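PDB 3VC5: mandelate racemase/muconate lactonizing protein from Thermobispora bispora, which probably catalyses the magnesium-dependent dehydration of D-glucarate to 5-dehydro-4-deoxy-D-glucarate. Local coordinates for residues 44-49 against 170-175; 155-160 against 389-394. One frame throughout, in Å; residues are numbered along the deposited sequence.

Contact 1: residues 44-49 against 170-175; sequences AGVHQP and YKWAGH. With PO4 (phosphate ion), chain B.
P49 lies over one face of the H175 imidazole, and this is the tight half of the contact. Its CB stands 3.9 Å from the centroid of the H175 ring and only 7° off the ring normal, a CH-pi contact, while P49 CA comes to 3.4 Å from H175 NE2. At the ring's edge and near its plane, H47 O approaches H175 CE1 at 3.1 Å. With CG anti to the carbonyl carbon (chi1 -74°), the H175 ring is directed at the 47-49 backbone; ND1 is hydrogen-bonded to Y426 OH and NE2 to D37 O, which fix its rotation. Were H175 an alanine, Y426 and D37 O would probably lose their imidazole partner and a gap would open against the P49 ring. In the enolase-superfamily layout, 44-49 comes from the N-terminal capping domain and 170-175 from the loop that follows the first barrel strand, 161-169. The other half is looser. Here V46 CG1 meets W172 CH2 at 4.0 Å, and CG2 lies over the rim of one indole face; W172 is partly exposed, its ring edge-to-face with F430. The H47 imidazole points instead to the phosphate: its NE2 donates a nearly straight bond (174°) in the ring plane to phosphate O1 at 2.9 Å, and ND1 is hydrogen-bonded to D37 OD2.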
ATOM      1  N   ALA A  44      -9.092  11.223 -29.677  1.00 26.44           N
ATOM      2  CA  ALA A  44      -8.690  12.633 -29.639  1.00 25.23           C
ATOM      3  C   ALA A  44      -8.076  13.165 -30.943  1.00 28.08           C
ATOM      4  O   ALA A  44      -7.707  14.326 -31.023  1.00 28.94           O
ATOM      5  CB  ALA A  44      -7.722  12.877 -28.445  1.00 26.09           C
ATOM      6  N   GLY A  45      -7.922  12.310 -31.950  1.00 27.84           N
ATOM      7  CA  GLY A  45      -7.386  12.740 -33.240  1.00 25.56           C
ATOM      8  C   GLY A  45      -6.360  11.748 -33.738  1.00 24.45           C
ATOM      9  O   GLY A  45      -6.669  10.575 -34.022  1.00 27.68           O
ATOM     10  N   VAL A  46      -5.116  12.199 -33.788  1.00 26.47           N
ATOM     11  CA  VAL A  46      -4.028  11.341 -34.285  1.00 25.60           C
ATOM     12  C   VAL A  46      -2.737  11.763 -33.613  1.00 26.05           C
ATOM     13  O   VAL A  46      -2.532  12.960 -33.379  1.00 25.17           O
ATOM     14  CB  VAL A  46      -3.948  11.409 -35.831  1.00 26.36           C
ATOM     15  CG1 VAL A  46      -3.745  12.849 -36.297  1.00 30.12           C
ATOM     16  CG2 VAL A  46      -2.841  10.476 -36.405  1.00 27.41           C
ATOM     17  N   HIS A  47      -1.864  10.801 -33.288  1.00 23.81           N
ATOM     18  CA  HIS A  47      -0.569  11.142 -32.695  1.00 22.11           C
ATOM     19  C   HIS A  47       0.260  12.005 -33.646  1.00 24.47           C
ATOM     20  O   HIS A  47       0.249  11.784 -34.860  1.00 27.81           O
ATOM     21  CB  HIS A  47       0.238   9.868 -32.433  1.00 23.31           C
ATOM     22  CG  HIS A  47      -0.220   9.079 -31.247  1.00 24.58           C
ATOM     23  ND1 HIS A  47       0.642   8.310 -30.497  1.00 25.12           N
ATOM     24  CD2 HIS A  47      -1.451   8.926 -30.691  1.00 23.94           C
ATOM     25  CE1 HIS A  47      -0.033   7.722 -29.518  1.00 26.36           C
ATOM     26  NE2 HIS A  47      -1.304   8.092 -29.606  1.00 24.22           N
ATOM     27  N   GLN A  48       0.989  12.973 -33.077  1.00 26.78           N
ATOM     28  CA  GLN A  48       1.857  13.845 -33.850  1.00 24.30           C
ATOM     29  C   GLN A  48       3.143  13.111 -34.248  1.00 22.57           C
ATOM     30  O   GLN A  48       3.459  12.060 -33.701  1.00 25.25           O
ATOM     31  CB  GLN A  48       2.175  15.116 -33.070  1.00 25.42           C
ATOM     32  CG  GLN A  48       0.981  16.072 -32.964  1.00 27.43           C
ATOM     33  CD  GLN A  48       1.116  17.018 -31.799  1.00 27.88           C
ATOM     34  OE1 GLN A  48       1.106  16.594 -30.635  1.00 28.24           O
ATOM     35  NE2 GLN A  48       1.246  18.308 -32.096  1.00 29.66           N
ATOM     36  N   PRO A  49       3.903  13.684 -35.186  1.00 25.83           N
ATOM     37  CA  PRO A  49       5.085  12.952 -35.666  1.00 24.48           C
ATOM     38  C   PRO A  49       6.220  12.816 -34.632  1.00 23.80           C
ATOM     39  O   PRO A  49       7.124  11.968 -34.795  1.00 25.18           O
ATOM     40  CB  PRO A  49       5.579  13.794 -36.866  1.00 29.02           C
ATOM     41  CG  PRO A  49       4.519  14.766 -37.165  1.00 31.89           C
ATOM     42  CD  PRO A  49       3.607  14.898 -35.968  1.00 27.17           C
ATOM     43  N   TYR A 170      -5.625   1.759 -35.385  1.00 27.04           N
ATOM     44  CA  TYR A 170      -5.853   2.237 -36.738  1.00 27.35           C
ATOM     45  C   TYR A 170      -4.822   3.328 -37.010  1.00 26.66           C
ATOM     46  O   TYR A 170      -4.474   4.100 -36.113  1.00 27.66           O
ATOM     47  CB  TYR A 170      -7.268   2.780 -36.894  1.00 28.25           C
ATOM     48  CG  TYR A 170      -8.349   1.757 -36.696  1.00 28.60           C
ATOM     49  CD1 TYR A 170      -8.680   0.855 -37.718  1.00 28.17           C
ATOM     50  CD2 TYR A 170      -9.090   1.722 -35.522  1.00 27.50           C
ATOM     51  CE1 TYR A 170      -9.688  -0.069 -37.550  1.00 32.37           C
ATOM     52  CE2 TYR A 170     -10.117   0.805 -35.351  1.00 30.80           C
ATOM     53  CZ  TYR A 170     -10.416  -0.088 -36.375  1.00 28.18           C
ATOM     54  OH  TYR A 170     -11.438  -1.001 -36.214  1.00 31.68           O
ATOM     55  N   LYS A 171      -4.252   3.335 -38.212  1.00 28.08           N
ATOM     56  CA  LYS A 171      -3.258   4.346 -38.542  1.00 28.10           C
ATOM     57  C   LYS A 171      -3.167   4.621 -40.025  1.00 29.79           C
ATOM     58  O   LYS A 171      -3.476   3.752 -40.845  1.00 30.06           O
ATOM     59  CB  LYS A 171      -1.882   3.919 -38.013  1.00 26.31           C
ATOM     60  CG  LYS A 171      -1.341   2.634 -38.696  1.00 28.69           C
ATOM     61  CD  LYS A 171       0.014   2.186 -38.120  1.00 27.24           C
ATOM     62  CE  LYS A 171       1.150   3.185 -38.433  1.00 26.22           C
ATOM     63  NZ  LYS A 171       1.434   3.326 -39.928  1.00 28.18           N
ATOM     64  N   TRP A 172      -2.767   5.842 -40.366  1.00 29.73           N
ATOM     65  CA  TRP A 172      -2.462   6.169 -41.754  1.00 30.40           C
ATOM     66  C   TRP A 172      -1.148   5.483 -42.123  1.00 29.54           C
ATOM     67  O   TRP A 172      -0.435   5.000 -41.234  1.00 30.93           O
ATOM     68  CB  TRP A 172      -2.346   7.675 -41.942  1.00 32.54           C
ATOM     69  CG  TRP A 172      -3.589   8.412 -41.571  1.00 34.15           C
ATOM     70  CD1 TRP A 172      -4.882   7.950 -41.656  1.00 36.22           C
ATOM     71  CD2 TRP A 172      -3.671   9.757 -41.092  1.00 34.87           C
ATOM     72  NE1 TRP A 172      -5.762   8.932 -41.231  1.00 35.78           N
ATOM     73  CE2 TRP A 172      -5.043  10.051 -40.890  1.00 37.25           C
ATOM     74  CE3 TRP A 172      -2.722  10.746 -40.813  1.00 34.55           C
ATOM     75  CZ2 TRP A 172      -5.481  11.289 -40.415  1.00 39.91           C
ATOM     76  CZ3 TRP A 172      -3.163  11.981 -40.352  1.00 34.61           C
ATOM     77  CH2 TRP A 172      -4.532  12.237 -40.153  1.00 40.16           C
ATOM     78  N   ALA A 173      -0.815   5.454 -43.416  1.00 29.66           N
ATOM     79  CA  ALA A 173       0.420   4.821 -43.869  1.00 28.56           C
ATOM     80  C   ALA A 173       1.629   5.626 -43.378  1.00 27.06           C
ATOM     81  O   ALA A 173       2.723   5.076 -43.186  1.00 32.68           O
ATOM     82  CB  ALA A 173       0.423   4.738 -45.375  1.00 34.19           C
ATOM     83  N   GLY A 174       1.430   6.928 -43.178  1.00 28.58           N
ATOM     84  CA  GLY A 174       2.515   7.818 -42.715  1.00 28.48           C
ATOM     85  C   GLY A 174       1.903   9.156 -42.367  1.00 28.95           C
ATOM     86  O   GLY A 174       0.702   9.368 -42.604  1.00 32.33           O
ATOM     87  N   HIS A 175       2.706  10.064 -41.811  1.00 28.76           N
ATOM     88  CA  HIS A 175       2.253  11.438 -41.576  1.00 29.90           C
ATOM     89  C   HIS A 175       2.177  12.152 -42.905  1.00 35.83           C
ATOM     90  O   HIS A 175       3.079  11.990 -43.714  1.00 35.81           O
ATOM     91  CB  HIS A 175       3.235  12.139 -40.653  1.00 28.09           C
ATOM     92  CG  HIS A 175       3.118  11.667 -39.241  1.00 26.56           C
ATOM     93  ND1 HIS A 175       2.112  12.095 -38.394  1.00 27.96           N
ATOM     94  CD2 HIS A 175       3.824  10.737 -38.554  1.00 27.92           C
ATOM     95  CE1 HIS A 175       2.227  11.470 -37.231  1.00 28.97           C
ATOM     96  NE2 HIS A 175       3.245  10.624 -37.311  1.00 28.53           N
TER
HETATM   97  P   PO4 B 501      -2.707   7.071 -26.533  1.00 24.80           P
HETATM   98  O1  PO4 B 501      -3.404   7.459 -27.780  1.00 26.27           O
HETATM   99  O2  PO4 B 501      -1.329   6.626 -26.973  1.00 27.55           O
HETATM  100  O3  PO4 B 501      -2.580   8.210 -25.611  1.00 29.31           O
HETATM  101  O4  PO4 B 501      -3.453   6.003 -25.913  1.00 29.00           O

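Contact 2: residues 155-160 against 389-394; sequences GGKVRD and VPVPDG
The barrel domain of this enolase-superfamily fold has its first strand, 161-169, paired antiparallel with the late strand 388-390, and the contact lies where the loop leading into the former passes the end of the latter. Just outside the regular strands, V391 N donates to D160 O (3.0 Å), a fairly straight bond of 165° whose donor is tilted 22° from the carbonyl plane. P390 CA adds a CA-H...O contact to D160 O at 3.5 Å. The same oxygen is flanked by V391 CG2, a methyl that also comes within 3.9 Å of R159 O, so the valine sits against the backbone of the incoming loop. Its side chain also touches H352 and A355 of helix 344-355. On the solvent side, K157 crosses V391 obliquely: beyond CG its chain is extended, bringing CD to 4.2 Å from V391 CG2 and carrying NZ on to a salt bridge with D160 OD1 (3.5 Å). The R159 guanidinium is engaged outside these two segments, hydrogen-bonded to T357 O and P358 O, and V158, which packs on H96 of the second subunit, sets CG2 3.4 Å above the centre of the R159 guanidinium plane.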
ATOM      1  N   GLY A 155       9.366  -6.125  -2.628  1.00 27.57           N
ATOM      2  CA  GLY A 155       8.963  -7.427  -2.102  1.00 26.61           C
ATOM      3  C   GLY A 155       9.487  -8.636  -2.873  1.00 26.66           C
ATOM      4  O   GLY A 155       9.203  -9.795  -2.492  1.00 25.89           O
ATOM      5  N   GLY A 156      10.246  -8.377  -3.946  1.00 25.36           N
ATOM      6  CA  GLY A 156      10.815  -9.453  -4.778  1.00 28.16           C
ATOM      7  C   GLY A 156       9.868  -9.850  -5.908  1.00 26.96           C
ATOM      8  O   GLY A 156       8.647  -9.732  -5.774  1.00 29.75           O
ATOM      9  N   LYS A 157      10.421 -10.265  -7.046  1.00 26.89           N
ATOM     10  CA  LYS A 157       9.584 -10.634  -8.175  1.00 25.85           C
ATOM     11  C   LYS A 157       8.767 -11.868  -7.850  1.00 28.90           C
ATOM     12  O   LYS A 157       9.272 -12.834  -7.241  1.00 29.53           O
ATOM     13  CB  LYS A 157      10.410 -10.888  -9.423  1.00 28.97           C
ATOM     14  CG  LYS A 157      11.334 -12.071  -9.348  1.00 32.80           C
ATOM     15  CD  LYS A 157      12.301 -12.092 -10.551  1.00 37.43           C
ATOM     16  CE  LYS A 157      13.276 -13.285 -10.437  1.00 43.14           C
ATOM     17  NZ  LYS A 157      14.148 -13.450 -11.616  1.00 45.93           N
ATOM     18  N   VAL A 158       7.508 -11.846  -8.277  1.00 27.62           N
ATOM     19  CA  VAL A 158       6.639 -13.010  -8.142  1.00 30.74           C
ATOM     20  C   VAL A 158       6.456 -13.717  -9.457  1.00 31.22           C
ATOM     21  O   VAL A 158       5.788 -14.761  -9.522  1.00 33.73           O
ATOM     22  CB  VAL A 158       5.269 -12.649  -7.530  1.00 33.43           C
ATOM     23  CG1 VAL A 158       5.462 -11.783  -6.306  1.00 39.40           C
ATOM     24  CG2 VAL A 158       4.382 -11.938  -8.528  1.00 35.20           C
ATOM     25  N   ARG A 159       7.026 -13.126 -10.508  1.00 29.70           N
ATOM     26  CA  ARG A 159       7.043 -13.736 -11.827  1.00 33.02           C
ATOM     27  C   ARG A 159       8.354 -13.333 -12.488  1.00 31.86           C
ATOM     28  O   ARG A 159       8.866 -12.233 -12.241  1.00 33.04           O
ATOM     29  CB  ARG A 159       5.819 -13.295 -12.634  1.00 32.48           C
ATOM     30  CG  ARG A 159       5.602 -11.786 -12.642  1.00 31.96           C
ATOM     31  CD  ARG A 159       4.217 -11.393 -13.202  1.00 35.54           C
ATOM     32  NE  ARG A 159       3.079 -11.842 -12.391  1.00 33.40           N
ATOM     33  CZ  ARG A 159       2.478 -11.132 -11.425  1.00 31.53           C
ATOM     34  NH1 ARG A 159       2.920  -9.930 -11.065  1.00 30.72           N
ATOM     35  NH2 ARG A 159       1.437 -11.651 -10.782  1.00 33.30           N
ATOM     36  N   ASP A 160       8.930 -14.231 -13.285  1.00 30.93           N
ATOM     37  CA  ASP A 160      10.232 -13.967 -13.894  1.00 33.15           C
ATOM     38  C   ASP A 160      10.158 -12.995 -15.069  1.00 31.83           C
ATOM     39  O   ASP A 160      11.154 -12.333 -15.384  1.00 34.36           O
ATOM     40  CB  ASP A 160      10.888 -15.271 -14.375  1.00 37.06           C
ATOM     41  CG  ASP A 160      11.331 -16.160 -13.237  1.00 43.74           C
ATOM     42  OD1 ASP A 160      11.474 -15.668 -12.095  1.00 44.62           O
ATOM     43  OD2 ASP A 160      11.564 -17.364 -13.491  1.00 54.16           O
ATOM     44  N   VAL A 389       8.508  -9.314 -20.934  1.00 26.47           N
ATOM     45  CA  VAL A 389       9.835  -8.762 -20.640  1.00 25.27           C
ATOM     46  C   VAL A 389      10.381  -9.407 -19.372  1.00 25.22           C
ATOM     47  O   VAL A 389       9.826  -9.244 -18.275  1.00 26.03           O
ATOM     48  CB  VAL A 389       9.770  -7.238 -20.456  1.00 22.20           C
ATOM     49  CG1 VAL A 389      11.155  -6.676 -20.047  1.00 24.88           C
ATOM     50  CG2 VAL A 389       9.249  -6.565 -21.724  1.00 24.88           C
ATOM     51  N   PRO A 390      11.462 -10.178 -19.507  1.00 27.09           N
ATOM     52  CA  PRO A 390      12.063 -10.709 -18.298  1.00 28.12           C
ATOM     53  C   PRO A 390      12.571  -9.579 -17.381  1.00 28.65           C
ATOM     54  O   PRO A 390      13.099  -8.566 -17.863  1.00 27.85           O
ATOM     55  CB  PRO A 390      13.232 -11.567 -18.840  1.00 27.65           C
ATOM     56  CG  PRO A 390      12.874 -11.884 -20.278  1.00 29.81           C
ATOM     57  CD  PRO A 390      12.162 -10.619 -20.740  1.00 28.80           C
ATOM     58  N   VAL A 391      12.374  -9.726 -16.072  1.00 29.12           N
ATOM     59  CA  VAL A 391      12.894  -8.723 -15.139  1.00 34.93           C
ATOM     60  C   VAL A 391      14.401  -8.574 -15.315  1.00 35.21           C
ATOM     61  O   VAL A 391      15.135  -9.573 -15.265  1.00 41.64           O
ATOM     62  CB  VAL A 391      12.625  -9.075 -13.669  1.00 40.79           C
ATOM     63  CG1 VAL A 391      13.217  -7.972 -12.754  1.00 43.37           C
ATOM     64  CG2 VAL A 391      11.141  -9.264 -13.429  1.00 44.54           C
ATOM     65  N   PRO A 392      14.884  -7.338 -15.513  1.00 35.63           N
ATOM     66  CA  PRO A 392      16.335  -7.189 -15.722  1.00 43.65           C
ATOM     67  C   PRO A 392      17.116  -7.731 -14.530  1.00 54.25           C
ATOM     68  O   PRO A 392      16.609  -7.734 -13.402  1.00 51.15           O
ATOM     69  CB  PRO A 392      16.521  -5.677 -15.844  1.00 41.10           C
ATOM     70  CG  PRO A 392      15.196  -5.183 -16.371  1.00 38.25           C
ATOM     71  CD  PRO A 392      14.144  -6.097 -15.778  1.00 33.86           C
ATOM     72  N   ASP A 393      18.338  -8.197 -14.772  1.00 64.41           N
ATOM     73  CA  ASP A 393      19.104  -8.805 -13.688  1.00 72.48           C
ATOM     74  C   ASP A 393      19.985  -7.809 -12.934  1.00 73.06           C
ATOM     75  O   ASP A 393      20.156  -7.930 -11.721  1.00 76.70           O
ATOM     76  CB  ASP A 393      19.879 -10.052 -14.155  1.00 76.03           C
ATOM     77  CG  ASP A 393      20.628  -9.834 -15.453  1.00 84.88           C
ATOM     78  OD1 ASP A 393      20.600 -10.741 -16.315  1.00 84.48           O
ATOM     79  OD2 ASP A 393      21.251  -8.766 -15.608  1.00 86.21           O
ATOM     80  N   GLY A 394      20.515  -6.809 -13.633  1.00 65.76           N
ATOM     81  CA  GLY A 394      21.379  -5.829 -12.977  1.00 56.27           C
ATOM     82  C   GLY A 394      20.731  -5.230 -11.739  1.00 46.53           C
ATOM     83  O   GLY A 394      19.525  -5.431 -11.496  1.00 46.67           O
TER

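Overall arrangement
Strand 161-169 joins the two contacts: residues 155-160 of contact 2 lead into it, and residues 170-175 of contact 1 follow it. They therefore mark its two ends, on opposite sides of the chain's centre, with their own centres 34 Å apart and nearest atoms about 19 Å apart. Contact 1 borders the active site. The H47 side chain is about 6 Å from that of K211 and about 9 Å from that of H338, the two predicted proton acceptors, and the phosphate it binds is also held by N42, K211, H367 and R421. Contact 2 is a surface contact away from these sites, beside the second subunit.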